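RavA (Legionella pneumophila str. Paris, PDB 6WO6) is an effector protein of Legionella pneumophila, linked to cell invasion, which probably acts inside the infected host cell. Local coordinates at residues I100-M105 with A139-A144; S104-K109 with S148-N153; R259-N264 with I289-L294; D282-F287 with E322-A327. The protein carries 2 engineered substitutions. All blocks are in the same frame, centred on the assembly; numbering follows the deposited sequence.

Interaction 1. Residues I100-M105 with A139-A144; sequences INPHSM and AETTPA
Thr141 OG1 is gripped twice, weakly each time: by Arg137 O one helical turn back, and across the contact by His103 ND1. The bond between Thr141 OG1 and His103 ND1 spans 3.4 Å and is moderately straight, with 153° at the hydrogen. The two side chains meet obliquely, and both take the crowded rotamer that sets the outer atom between backbone N and carbonyl carbon (chi1 71° for Thr141, 64° for His103). This turns the imidazole from the first turn of helix 102-107 onto the chain leaving helix 131-141. Over one ring face lie Pro143 CD, 3.6 Å from the His103 ring centroid, and Thr142 CA, at 3.9 Å from that centroid, both as CH-pi contacts. The ring rotation is therefore set by packing as well as by the weak bond. Pro102 CD packs beside the hydroxyl, 3.3 Å from Thr141 OG1, the two side chains crossing at about a right angle. Thr142 OG1 passes beside His103 CB but hydrogen-bonds back to Leu138 O. The contact thus joins the start of one helix to the end of another, with Val150 of helix 147-157 touching both His103 and Thr142, and Phe171 of helix 162-181 packing against Thr142.

Interaction 2. Residues S104-K109 with S148-N153; sequences SMILEK and SRVSQN
A small helix-to-helix contact, mostly apolar but pinned by one side-chain-to-backbone hydrogen bond, joins the last turn of helix 102-107 to the first half of helix 147-157. The backbones come closest at Leu107 and Val150, whose CA atoms are 6.0 Å apart. Leu107 reaches across with its CD2 branch, which lies 3.5 Å from Arg149 CG. The same methyl, Leu107 CD2, touches Val150 CG2 at 3.6 Å, the two side chains crossing at about a right angle. Ile106 CG2 lies loosely beside Val150 CG1, at 4.3 Å, and slides past Asn153 CB in the opposite direction. Val150 also leans on Phe171 of helix 162-181, which carries the apolar patch further into the fold. The polar pin comes from Asn153 ND2, which donates to Ile106 O at 3.0 Å with an N-H...O angle of 146°. The acceptor lies almost in the amide plane of Asn153, whereas the donor stands 34° above the carbonyl plane of Ile106. At the margin, Lys109 NZ and Arg149 NH2 stay 5.5 Å apart, like charges that would tend to repel. Asn153 thus gives a side-chain N-H to a main-chain oxygen in the last turn of helix 102-107, where carbonyls commonly run short of backbone N-H groups.

Interaction 3. Residues R259-N264 with I289-L294; sequences RDIERN and ILFPEL
Segment 259-264 of helix 246-265 and the short helix 290-294 run in roughly the same direction, the segment axes crossing at -34° and 11.3 Å apart at closest approach, and their nearest CA atoms, those of Glu262 and Leu294, lie 7.7 Å apart. At that spacing large aliphatic and aromatic side chains bridge the interface, and Ile261 does most of the work. Its CG1-CD1 arm is extended, with CG1 beside its own backbone N, and it ends over one face of the Phe291 ring. There Ile261 CD1 lies 3.8 Å from the Phe291 ring centroid and 20° off the ring normal, a CH-pi contact displaced toward the CZ side of the ring. The same methyl, Ile261 CD1, also approaches Leu290 CB, at 4.4 Å. The other branch, Ile261 CG2, is anti to the backbone N and leans on Leu294 CB at 4.3 Å, so that the isoleucine is held at both branches by residues on one side of the short helix. Such packing of short and long helices with no strand between them builds the hydrophobic core of this elongated, all-helical protein. Ile261 also touches Phe273 of helix 270-275, and Phe291 leans on Ile324 of helix 311-327. At the margin of the contact, the carboxylate of Glu262 passes near Leu294 CD2, while its charge is met by Arg258 in a salt bridge within its own helix. Within residues 259-264, where the helix widens to a pi-type turn at 261-264, Asn264 ND2 donates to Asp260 OD1 at 2.6 Å, nearly along the C-O axis of the carboxylate.

Interaction 4. Residues D282-F287 with E322-A327; sequences DLCLEF and EMINGA
From CB, the side chain of Ile324 divides into two branches that both work against Cys284 on helix 281-286. CG1 lies beside the backbone N (chi1 -68°) and meets Cys284 CB, 3.9 Å from Ile324 CG1. CG2, anti to the backbone N, comes within 4.1 Å of Cys284 O, touching the carbonyl as a plain van der Waals neighbour. The extended chi2 of 161° then carries the tip forward, so that Ile324 CD1 rests 3.5 Å from Cys284 CB. Cys284 SG follows, 4.0 Å from Ile324 CD1. The segments 282-286 and 322-327 that present these groups run in broadly the same direction, their axes 32° apart, and the backbones approach most closely at Leu285 and Ile324, with CA atoms 5.6 Å from one another. They belong to the all-helical C-terminal region, where the short helix 281-286 and the final helix 311-327 pack together; Cys284 also touches Phe291 of helix 290-294, and the other side of helix 281-286 faces helix 246-265 through Phe287. Beside this pair, Leu285 sends its CD2 branch across: the methyl meets Ala327 CB, 3.6 Å from Leu285 CD2. Met323 CG lies against that same methyl, Leu285 CD2, at 3.8 Å, before its chain bends away at chi2 and chi3.

The four contacts fall into two pairs along the elongated helical chain. Interactions 1 and 2 start from the same helix, 102-107, and lie with centres 9 Å apart; their partners, helices 131-141 and 147-157, follow each other in sequence. Interactions 3 and 4, 12 Å apart between centres, interlock along the chain, their segments alternating, and touch through helix 290-294. Both open only after interactions 1 and 2 have closed along the chain. The pairs are far apart: the centres of interactions 2 and 3 are about 48 Å from each other, on opposite sides of the chain's centre. Separate local helix clusters thus build up the long molecule, with no contact between the two pairs.

Interaction 1. Residues I100-M105 with A139-A144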
loop_
_atom_site.group_PDB
_atom_site.type_symbol
_atom_site.label_atom_id
_atom_site.label_comp_id
_atom_site.label_asym_id
_atom_site.label_seq_id
_atom_site.Cartn_x
_atom_site.Cartn_y
_atom_site.Cartn_z
ATOM N N ILE A 100 10.252 -10.231 7.951
ATOM C CA ILE A 100 10.676 -9.555 6.731
ATOM C C ILE A 100 9.840 -10.032 5.551
ATOM O O ILE A 100 9.563 -9.262 4.623
ATOM C CB ILE A 100 12.180 -9.781 6.470
ATOM C CG1 ILE A 100 13.011 -9.379 7.692
ATOM C CG2 ILE A 100 12.638 -9.000 5.245
ATOM C CD1 ILE A 100 13.360 -10.529 8.621
ATOM N N ASN A 101 9.424 -11.298 5.578
ATOM C CA ASN A 101 8.732 -11.930 4.454
ATOM C C ASN A 101 7.478 -12.643 4.943
ATOM O O ASN A 101 7.489 -13.862 5.170
ATOM C CB ASN A 101 9.659 -12.899 3.719
ATOM C CG ASN A 101 10.873 -12.208 3.126
ATOM O OD1 ASN A 101 10.802 -11.049 2.715
ATOM N ND2 ASN A 101 11.995 -12.916 3.079
ATOM N N PRO A 102 6.371 -11.913 5.115
ATOM C CA PRO A 102 5.108 -12.591 5.456
ATOM C C PRO A 102 4.541 -13.390 4.294
ATOM O O PRO A 102 3.942 -14.457 4.500
ATOM C CB PRO A 102 4.183 -11.430 5.856
ATOM C CG PRO A 102 5.088 -10.240 6.053
ATOM C CD PRO A 102 6.234 -10.450 5.125
ATOM N N HIS A 103 4.713 -12.886 3.069
ATOM C CA HIS A 103 4.281 -13.623 1.889
ATOM C C HIS A 103 4.914 -15.003 1.830
ATOM O O HIS A 103 4.293 -15.948 1.335
ATOM C CB HIS A 103 4.629 -12.834 0.627
ATOM C CG HIS A 103 6.100 -12.644 0.427
ATOM N ND1 HIS A 103 6.813 -11.646 1.053
ATOM C CD2 HIS A 103 6.994 -13.335 -0.320
ATOM C CE1 HIS A 103 8.083 -11.725 0.697
ATOM N NE2 HIS A 103 8.219 -12.742 -0.135
ATOM N N SER A 104 6.149 -15.139 2.321
ATOM C CA SER A 104 6.775 -16.455 2.398
ATOM C C SER A 104 5.966 -17.383 3.292
ATOM O O SER A 104 5.655 -18.518 2.912
ATOM C CB SER A 104 8.212 -16.329 2.910
ATOM O OG SER A 104 9.055 -15.732 1.941
ATOM N N MET A 105 5.602 -16.906 4.485
ATOM C CA MET A 105 4.785 -17.707 5.389
ATOM C C MET A 105 3.459 -18.090 4.744
ATOM O O MET A 105 2.963 -19.206 4.944
ATOM C CB MET A 105 4.562 -16.940 6.692
ATOM C CG MET A 105 3.329 -17.350 7.472
ATOM S SD MET A 105 3.255 -16.549 9.084
ATOM C CE MET A 105 3.990 -14.958 8.708
ATOM N N ALA A 139 1.326 -6.223 0.106
ATOM C CA ALA A 139 1.656 -5.511 -1.123
ATOM C C ALA A 139 3.064 -4.937 -1.071
ATOM O O ALA A 139 3.742 -4.859 -2.102
ATOM C CB ALA A 139 0.637 -4.401 -1.380
ATOM N N GLU A 140 3.527 -4.548 0.119
ATOM C CA GLU A 140 4.859 -3.966 0.231
ATOM C C GLU A 140 5.952 -5.019 0.091
ATOM O O GLU A 140 6.985 -4.760 -0.536
ATOM C CB GLU A 140 4.999 -3.226 1.562
ATOM C CG GLU A 140 4.240 -1.911 1.622
ATOM C CD GLU A 140 4.358 -1.225 2.971
ATOM O OE1 GLU A 140 4.699 -1.906 3.962
ATOM O OE2 GLU A 140 4.113 -0.000 3.040
ATOM N N THR A 141 5.754 -6.209 0.664
ATOM C CA THR A 141 6.851 -7.173 0.731
ATOM C C THR A 141 6.786 -8.287 -0.309
ATOM O O THR A 141 7.809 -8.935 -0.554
ATOM C CB THR A 141 6.922 -7.806 2.127
ATOM O OG1 THR A 141 5.806 -8.684 2.316
ATOM C CG2 THR A 141 6.906 -6.728 3.203
ATOM N N THR A 142 5.635 -8.531 -0.928
ATOM C CA THR A 142 5.517 -9.662 -1.852
ATOM C C THR A 142 6.163 -9.329 -3.193
ATOM O O THR A 142 5.856 -8.286 -3.780
ATOM C CB THR A 142 4.055 -10.029 -2.080
ATOM O OG1 THR A 142 3.414 -10.265 -0.820
ATOM C CG2 THR A 142 3.950 -11.273 -2.950
ATOM N N PRO A 143 7.048 -10.184 -3.710
ATOM C CA PRO A 143 7.552 -9.988 -5.073
ATOM C C PRO A 143 6.427 -10.094 -6.091
ATOM O O PRO A 143 5.356 -10.642 -5.822
ATOM C CB PRO A 143 8.570 -11.123 -5.247
ATOM C CG PRO A 143 8.949 -11.515 -3.854
ATOM C CD PRO A 143 7.712 -11.308 -3.030
ATOM N N ALA A 144 6.685 -9.554 -7.285
ATOM C CA ALA A 144 5.651 -9.523 -8.315
ATOM C C ALA A 144 5.309 -10.924 -8.810
ATOM O O ALA A 144 4.131 -11.244 -9.007
ATOM C CB ALA A 144 6.095 -8.634 -9.476
#

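Interaction 2. Residues S104-K109 with S148-N153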
loop_
_atom_site.group_PDB
_atom_site.type_symbol
_atom_site.label_atom_id
_atom_site.label_comp_id
_atom_site.label_asym_id
_atom_site.label_seq_id
_atom_site.Cartn_x
_atom_site.Cartn_y
_atom_site.Cartn_z
ATOM N N SER A 104 6.149 -15.139 2.321
ATOM C CA SER A 104 6.775 -16.455 2.398
ATOM C C SER A 104 5.966 -17.383 3.292
ATOM O O SER A 104 5.655 -18.518 2.912
ATOM C CB SER A 104 8.212 -16.329 2.910
ATOM O OG SER A 104 9.055 -15.732 1.941
ATOM N N MET A 105 5.602 -16.906 4.485
ATOM C CA MET A 105 4.785 -17.707 5.389
ATOM C C MET A 105 3.459 -18.090 4.744
ATOM O O MET A 105 2.963 -19.206 4.944
ATOM C CB MET A 105 4.562 -16.940 6.692
ATOM C CG MET A 105 3.329 -17.350 7.472
ATOM S SD MET A 105 3.255 -16.549 9.084
ATOM C CE MET A 105 3.990 -14.958 8.708
ATOM N N ILE A 106 2.875 -17.188 3.952
ATOM C CA ILE A 106 1.607 -17.515 3.305
ATOM C C ILE A 106 1.808 -18.525 2.175
ATOM O O ILE A 106 0.944 -19.379 1.935
ATOM C CB ILE A 106 0.916 -16.226 2.820
ATOM C CG1 ILE A 106 0.594 -15.336 4.023
ATOM C CG2 ILE A 106 -0.338 -16.539 2.012
ATOM C CD1 ILE A 106 -0.565 -14.399 3.811
ATOM N N LEU A 107 2.949 -18.469 1.485
ATOM C CA LEU A 107 3.200 -19.365 0.360
ATOM C C LEU A 107 3.726 -20.722 0.806
ATOM O O LEU A 107 3.404 -21.739 0.182
ATOM C CB LEU A 107 4.196 -18.731 -0.611
ATOM C CG LEU A 107 3.726 -17.502 -1.382
ATOM C CD1 LEU A 107 4.846 -16.955 -2.251
ATOM C CD2 LEU A 107 2.508 -17.843 -2.217
ATOM N N GLU A 108 4.530 -20.759 1.868
ATOM C CA GLU A 108 5.081 -21.997 2.422
ATOM C C GLU A 108 4.019 -22.908 3.017
ATOM O O GLU A 108 4.384 -23.908 3.655
ATOM C CB GLU A 108 6.135 -21.673 3.482
ATOM C CG GLU A 108 7.428 -21.097 2.926
ATOM C CD GLU A 108 8.261 -20.407 3.989
ATOM O OE1 GLU A 108 7.792 -20.307 5.144
ATOM O OE2 GLU A 108 9.383 -19.961 3.669
ATOM N N LYS A 109 2.743 -22.571 2.815
ATOM C CA LYS A 109 1.614 -23.354 3.310
ATOM C C LYS A 109 1.667 -23.514 4.827
ATOM O O LYS A 109 1.224 -24.525 5.378
ATOM C CB LYS A 109 1.535 -24.716 2.614
ATOM C CG LYS A 109 1.832 -24.655 1.115
ATOM C CD LYS A 109 0.786 -25.386 0.289
ATOM C CE LYS A 109 -0.432 -24.513 0.032
ATOM N NZ LYS A 109 -1.448 -25.219 -0.799
ATOM N N SER A 148 0.304 -13.088 -7.645
ATOM C CA SER A 148 -0.961 -13.766 -7.897
ATOM C C SER A 148 -1.068 -15.102 -7.176
ATOM O O SER A 148 -2.183 -15.608 -7.006
ATOM C CB SER A 148 -1.161 -13.972 -9.400
ATOM O OG SER A 148 -0.104 -14.733 -9.955
ATOM N N ARG A 149 0.052 -15.684 -6.743
ATOM C CA ARG A 149 -0.037 -16.941 -6.007
ATOM C C ARG A 149 -0.460 -16.692 -4.564
ATOM O O ARG A 149 -1.404 -17.324 -4.071
ATOM C CB ARG A 149 1.298 -17.687 -6.067
ATOM C CG ARG A 149 1.307 -19.003 -5.301
ATOM C CD ARG A 149 1.947 -20.129 -6.097
ATOM N NE ARG A 149 0.958 -20.890 -6.857
ATOM C CZ ARG A 149 0.205 -21.859 -6.341
ATOM N NH1 ARG A 149 -0.670 -22.501 -7.104
ATOM N NH2 ARG A 149 0.323 -22.184 -5.059
ATOM N N VAL A 150 0.232 -15.768 -3.880
ATOM C CA VAL A 150 -0.187 -15.305 -2.556
ATOM C C VAL A 150 -1.689 -15.080 -2.545
ATOM O O VAL A 150 -2.430 -15.731 -1.800
ATOM C CB VAL A 150 0.567 -14.020 -2.162
ATOM C CG1 VAL A 150 -0.015 -13.416 -0.891
ATOM C CG2 VAL A 150 2.048 -14.288 -1.982
ATOM N N SER A 151 -2.151 -14.173 -3.412
ATOM C CA SER A 151 -3.573 -13.857 -3.512
ATOM C C SER A 151 -4.419 -15.122 -3.599
ATOM O O SER A 151 -5.390 -15.283 -2.849
ATOM C CB SER A 151 -3.821 -12.954 -4.725
ATOM O OG SER A 151 -5.110 -12.366 -4.673
ATOM N N GLN A 152 -4.040 -16.051 -4.485
ATOM C CA GLN A 152 -4.841 -17.261 -4.657
ATOM C C GLN A 152 -4.996 -18.007 -3.338
ATOM O O GLN A 152 -6.110 -18.399 -2.969
ATOM C CB GLN A 152 -4.222 -18.176 -5.714
ATOM C CG GLN A 152 -5.064 -19.414 -5.990
ATOM C CD GLN A 152 -4.323 -20.472 -6.787
ATOM O OE1 GLN A 152 -4.146 -21.601 -6.325
ATOM N NE2 GLN A 152 -3.898 -20.115 -7.995
ATOM N N ASN A 153 -3.895 -18.183 -2.601
ATOM C CA ASN A 153 -3.976 -18.839 -1.300
ATOM C C ASN A 153 -4.996 -18.141 -0.410
ATOM O O ASN A 153 -5.861 -18.791 0.191
ATOM C CB ASN A 153 -2.597 -18.867 -0.636
ATOM C CG ASN A 153 -1.710 -19.978 -1.173
ATOM O OD1 ASN A 153 -1.985 -20.556 -2.224
ATOM N ND2 ASN A 153 -0.638 -20.282 -0.448
#

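Interaction 3. Residues R259-N264 with I289-L294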
loop_
_atom_site.group_PDB
_atom_site.type_symbol
_atom_site.label_atom_id
_atom_site.label_comp_id
_atom_site.label_asym_id
_atom_site.label_seq_id
_atom_site.Cartn_x
_atom_site.Cartn_y
_atom_site.Cartn_z
ATOM N N ARG A 259 2.045 24.824 -20.783
ATOM C CA ARG A 259 1.177 25.891 -21.277
ATOM C C ARG A 259 1.990 27.123 -21.663
ATOM O O ARG A 259 1.731 27.753 -22.695
ATOM C CB ARG A 259 0.126 26.253 -20.227
ATOM C CG ARG A 259 -1.193 26.729 -20.817
ATOM C CD ARG A 259 -1.957 27.640 -19.867
ATOM N NE ARG A 259 -1.980 29.016 -20.358
ATOM C CZ ARG A 259 -2.773 29.975 -19.885
ATOM N NH1 ARG A 259 -3.623 29.713 -18.899
ATOM N NH2 ARG A 259 -2.718 31.196 -20.402
ATOM N N ASP A 260 2.978 27.477 -20.838
ATOM C CA ASP A 260 3.839 28.619 -21.130
ATOM C C ASP A 260 4.597 28.416 -22.435
ATOM O O ASP A 260 4.668 29.326 -23.272
ATOM C CB ASP A 260 4.809 28.836 -19.966
ATOM C CG ASP A 260 5.430 30.218 -19.964
ATOM O OD1 ASP A 260 5.042 31.059 -20.805
ATOM O OD2 ASP A 260 6.309 30.463 -19.110
ATOM N N ILE A 261 5.164 27.223 -22.625
ATOM C CA ILE A 261 5.886 26.913 -23.857
ATOM C C ILE A 261 4.967 27.059 -25.060
ATOM O O ILE A 261 5.330 27.668 -26.074
ATOM C CB ILE A 261 6.485 25.497 -23.786
ATOM C CG1 ILE A 261 7.574 25.423 -22.718
ATOM C CG2 ILE A 261 7.039 25.082 -25.137
ATOM C CD1 ILE A 261 8.164 24.042 -22.559
ATOM N N GLU A 262 3.755 26.506 -24.965
ATOM C CA GLU A 262 2.873 26.484 -26.126
ATOM C C GLU A 262 2.289 27.860 -26.434
ATOM O O GLU A 262 2.042 28.174 -27.603
ATOM C CB GLU A 262 1.763 25.457 -25.916
ATOM C CG GLU A 262 2.250 24.020 -26.016
ATOM C CD GLU A 262 1.168 23.005 -25.695
ATOM O OE1 GLU A 262 0.167 23.375 -25.042
ATOM O OE2 GLU A 262 1.320 21.831 -26.098
ATOM N N ARG A 263 2.077 28.696 -25.418
ATOM C CA ARG A 263 1.456 29.997 -25.631
ATOM C C ARG A 263 2.473 31.072 -26.003
ATOM O O ARG A 263 2.268 31.817 -26.968
ATOM C CB ARG A 263 0.685 30.414 -24.374
ATOM C CG ARG A 263 -0.230 31.618 -24.554
ATOM C CD ARG A 263 -0.913 31.990 -23.239
ATOM N NE ARG A 263 -2.095 32.831 -23.434
ATOM C CZ ARG A 263 -2.082 34.163 -23.427
ATOM N NH1 ARG A 263 -0.945 34.822 -23.237
ATOM N NH2 ARG A 263 -3.210 34.838 -23.613
ATOM N N ASN A 264 3.573 31.167 -25.255
ATOM C CA ASN A 264 4.522 32.261 -25.413
ATOM C C ASN A 264 5.755 31.882 -26.221
ATOM O O ASN A 264 6.215 32.683 -27.043
ATOM C CB ASN A 264 4.948 32.783 -24.038
ATOM C CG ASN A 264 3.783 33.362 -23.254
ATOM O OD1 ASN A 264 2.982 34.129 -23.790
ATOM N ND2 ASN A 264 3.675 32.984 -21.984
ATOM N N ILE A 289 12.476 17.326 -20.522
ATOM C CA ILE A 289 11.901 16.349 -21.442
ATOM C C ILE A 289 10.804 16.961 -22.303
ATOM O O ILE A 289 10.512 16.452 -23.391
ATOM C CB ILE A 289 11.370 15.134 -20.647
ATOM C CG1 ILE A 289 11.064 13.961 -21.581
ATOM C CG2 ILE A 289 10.136 15.515 -19.845
ATOM C CD1 ILE A 289 10.537 12.742 -20.863
ATOM N N LEU A 290 10.203 18.063 -21.853
ATOM C CA LEU A 290 9.133 18.692 -22.618
ATOM C C LEU A 290 9.634 19.315 -23.915
ATOM O O LEU A 290 8.872 19.408 -24.883
ATOM C CB LEU A 290 8.442 19.758 -21.767
ATOM C CG LEU A 290 7.416 19.278 -20.747
ATOM C CD1 LEU A 290 6.969 20.425 -19.861
ATOM C CD2 LEU A 290 6.233 18.674 -21.473
ATOM N N PHE A 291 10.901 19.736 -23.966
ATOM C CA PHE A 291 11.308 20.680 -25.007
ATOM C C PHE A 291 11.564 20.068 -26.386
ATOM O O PHE A 291 11.084 20.628 -27.381
ATOM C CB PHE A 291 12.537 21.465 -24.540
ATOM C CG PHE A 291 12.213 22.531 -23.538
ATOM C CD1 PHE A 291 12.059 22.218 -22.197
ATOM C CD2 PHE A 291 12.035 23.841 -23.940
ATOM C CE1 PHE A 291 11.752 23.198 -21.274
ATOM C CE2 PHE A 291 11.725 24.827 -23.022
ATOM C CZ PHE A 291 11.584 24.508 -21.688
ATOM N N PRO A 292 12.308 18.958 -26.516
ATOM C CA PRO A 292 12.551 18.425 -27.872
ATOM C C PRO A 292 11.282 18.111 -28.648
ATOM O O PRO A 292 11.222 18.377 -29.854
ATOM C CB PRO A 292 13.381 17.163 -27.604
ATOM C CG PRO A 292 14.066 17.441 -26.318
ATOM C CD PRO A 292 13.061 18.199 -25.500
ATOM N N GLU A 293 10.258 17.558 -27.993
ATOM C CA GLU A 293 9.010 17.252 -28.686
ATOM C C GLU A 293 8.277 18.526 -29.092
ATOM O O GLU A 293 7.943 18.720 -30.266
ATOM C CB GLU A 293 8.113 16.385 -27.801
ATOM C CG GLU A 293 7.898 14.972 -28.316
ATOM C CD GLU A 293 8.847 13.972 -27.684
ATOM O OE1 GLU A 293 8.711 12.762 -27.966
ATOM O OE2 GLU A 293 9.726 14.393 -26.899
ATOM N N LEU A 294 8.012 19.406 -28.125
ATOM C CA LEU A 294 7.191 20.581 -28.389
ATOM C C LEU A 294 7.895 21.612 -29.268
ATOM O O LEU A 294 7.218 22.434 -29.897
ATOM C CB LEU A 294 6.763 21.215 -27.065
ATOM C CG LEU A 294 6.080 20.255 -26.086
ATOM C CD1 LEU A 294 5.602 20.994 -24.847
ATOM C CD2 LEU A 294 4.929 19.519 -26.754
#

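Interaction 4. Residues D282-F287 with E322-A327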
loop_
_atom_site.group_PDB
_atom_site.type_symbol
_atom_site.label_atom_id
_atom_site.label_comp_id
_atom_site.label_asym_id
_atom_site.label_seq_id
_atom_site.Cartn_x
_atom_site.Cartn_y
_atom_site.Cartn_z
ATOM N N ASP A 282 15.916 26.884 -13.805
ATOM C CA ASP A 282 15.721 25.710 -12.960
ATOM C C ASP A 282 14.462 24.945 -13.356
ATOM O O ASP A 282 14.469 23.711 -13.417
ATOM C CB ASP A 282 15.648 26.132 -11.492
ATOM C CG ASP A 282 16.893 26.863 -11.031
ATOM O OD1 ASP A 282 18.004 26.459 -11.431
ATOM O OD2 ASP A 282 16.761 27.844 -10.270
ATOM N N LEU A 283 13.371 25.665 -13.631
ATOM C CA LEU A 283 12.124 25.010 -14.008
ATOM C C LEU A 283 12.240 24.332 -15.369
ATOM O O LEU A 283 11.767 23.204 -15.548
ATOM C CB LEU A 283 10.981 26.027 -14.004
ATOM C CG LEU A 283 9.598 25.495 -14.383
ATOM C CD1 LEU A 283 9.207 24.347 -13.472
ATOM C CD2 LEU A 283 8.561 26.601 -14.322
ATOM N N CYS A 284 12.869 24.999 -16.341
ATOM C CA CYS A 284 13.059 24.386 -17.652
ATOM C C CYS A 284 13.921 23.134 -17.556
ATOM O O CYS A 284 13.653 22.134 -18.233
ATOM C CB CYS A 284 13.680 25.392 -18.621
ATOM S SG CYS A 284 12.616 26.788 -19.063
ATOM N N LEU A 285 14.962 23.167 -16.719
ATOM C CA LEU A 285 15.812 21.993 -16.550
ATOM C C LEU A 285 15.062 20.863 -15.854
ATOM O O LEU A 285 15.209 19.691 -16.227
ATOM C CB LEU A 285 17.067 22.360 -15.761
ATOM C CG LEU A 285 18.091 23.298 -16.400
ATOM C CD1 LEU A 285 19.222 23.585 -15.424
ATOM C CD2 LEU A 285 18.630 22.713 -17.692
ATOM N N GLU A 286 14.255 21.196 -14.843
ATOM C CA GLU A 286 13.528 20.173 -14.098
ATOM C C GLU A 286 12.596 19.380 -15.001
ATOM O O GLU A 286 12.336 18.199 -14.743
ATOM C CB GLU A 286 12.741 20.819 -12.957
ATOM C CG GLU A 286 12.145 19.839 -11.957
ATOM C CD GLU A 286 11.391 20.536 -10.834
ATOM O OE1 GLU A 286 11.024 21.717 -11.003
ATOM O OE2 GLU A 286 11.168 19.903 -9.781
ATOM N N PHE A 287 12.098 20.004 -16.068
ATOM C CA PHE A 287 11.151 19.394 -16.994
ATOM C C PHE A 287 11.667 19.478 -18.424
ATOM O O PHE A 287 10.909 19.730 -19.366
ATOM C CB PHE A 287 9.779 20.052 -16.869
ATOM C CG PHE A 287 9.189 19.953 -15.492
ATOM C CD1 PHE A 287 9.191 18.746 -14.809
ATOM C CD2 PHE A 287 8.649 21.067 -14.872
ATOM C CE1 PHE A 287 8.650 18.651 -13.535
ATOM C CE2 PHE A 287 8.107 20.979 -13.599
ATOM C CZ PHE A 287 8.108 19.770 -12.930
ATOM N N GLU A 322 20.239 25.377 -25.591
ATOM C CA GLU A 322 21.141 24.236 -25.869
ATOM C C GLU A 322 21.404 23.490 -24.568
ATOM O O GLU A 322 21.549 22.273 -24.602
ATOM C CB GLU A 322 22.432 24.761 -26.492
ATOM C CG GLU A 322 23.520 23.715 -26.641
ATOM C CD GLU A 322 24.935 24.242 -26.474
ATOM O OE1 GLU A 322 25.251 24.761 -25.390
ATOM O OE2 GLU A 322 25.714 24.133 -27.430
ATOM N N MET A 323 21.462 24.230 -23.471
ATOM C CA MET A 323 21.630 23.607 -22.144
ATOM C C MET A 323 20.356 22.853 -21.787
ATOM O O MET A 323 20.463 21.746 -21.282
ATOM C CB MET A 323 21.870 24.678 -21.089
ATOM C CG MET A 323 21.352 24.298 -19.748
ATOM S SD MET A 323 22.401 25.059 -18.538
ATOM C CE MET A 323 23.983 24.402 -19.047
ATOM N N ILE A 324 19.196 23.460 -22.017
ATOM C CA ILE A 324 17.956 22.751 -21.711
ATOM C C ILE A 324 17.853 21.478 -22.539
ATOM O O ILE A 324 17.444 20.424 -22.038
ATOM C CB ILE A 324 16.744 23.671 -21.937
ATOM C CG1 ILE A 324 16.726 24.795 -20.902
ATOM C CG2 ILE A 324 15.455 22.874 -21.889
ATOM C CD1 ILE A 324 15.881 25.975 -21.308
ATOM N N ASN A 325 18.228 21.552 -23.820
ATOM C CA ASN A 325 18.201 20.359 -24.661
ATOM C C ASN A 325 19.212 19.324 -24.182
ATOM O O ASN A 325 18.962 18.116 -24.274
ATOM C CB ASN A 325 18.462 20.740 -26.117
ATOM C CG ASN A 325 17.472 20.102 -27.067
ATOM O OD1 ASN A 325 16.389 20.640 -27.306
ATOM N ND2 ASN A 325 17.834 18.944 -27.613
ATOM N N GLY A 326 20.359 19.776 -23.670
ATOM C CA GLY A 326 21.323 18.849 -23.101
ATOM C C GLY A 326 20.831 18.182 -21.833
ATOM O O GLY A 326 21.179 17.030 -21.561
ATOM N N ALA A 327 20.027 18.891 -21.037
ATOM C CA ALA A 327 19.434 18.278 -19.854
ATOM C C ALA A 327 18.425 17.202 -20.232
ATOM O O ALA A 327 18.244 16.232 -19.488
ATOM C CB ALA A 327 18.777 19.341 -18.977
#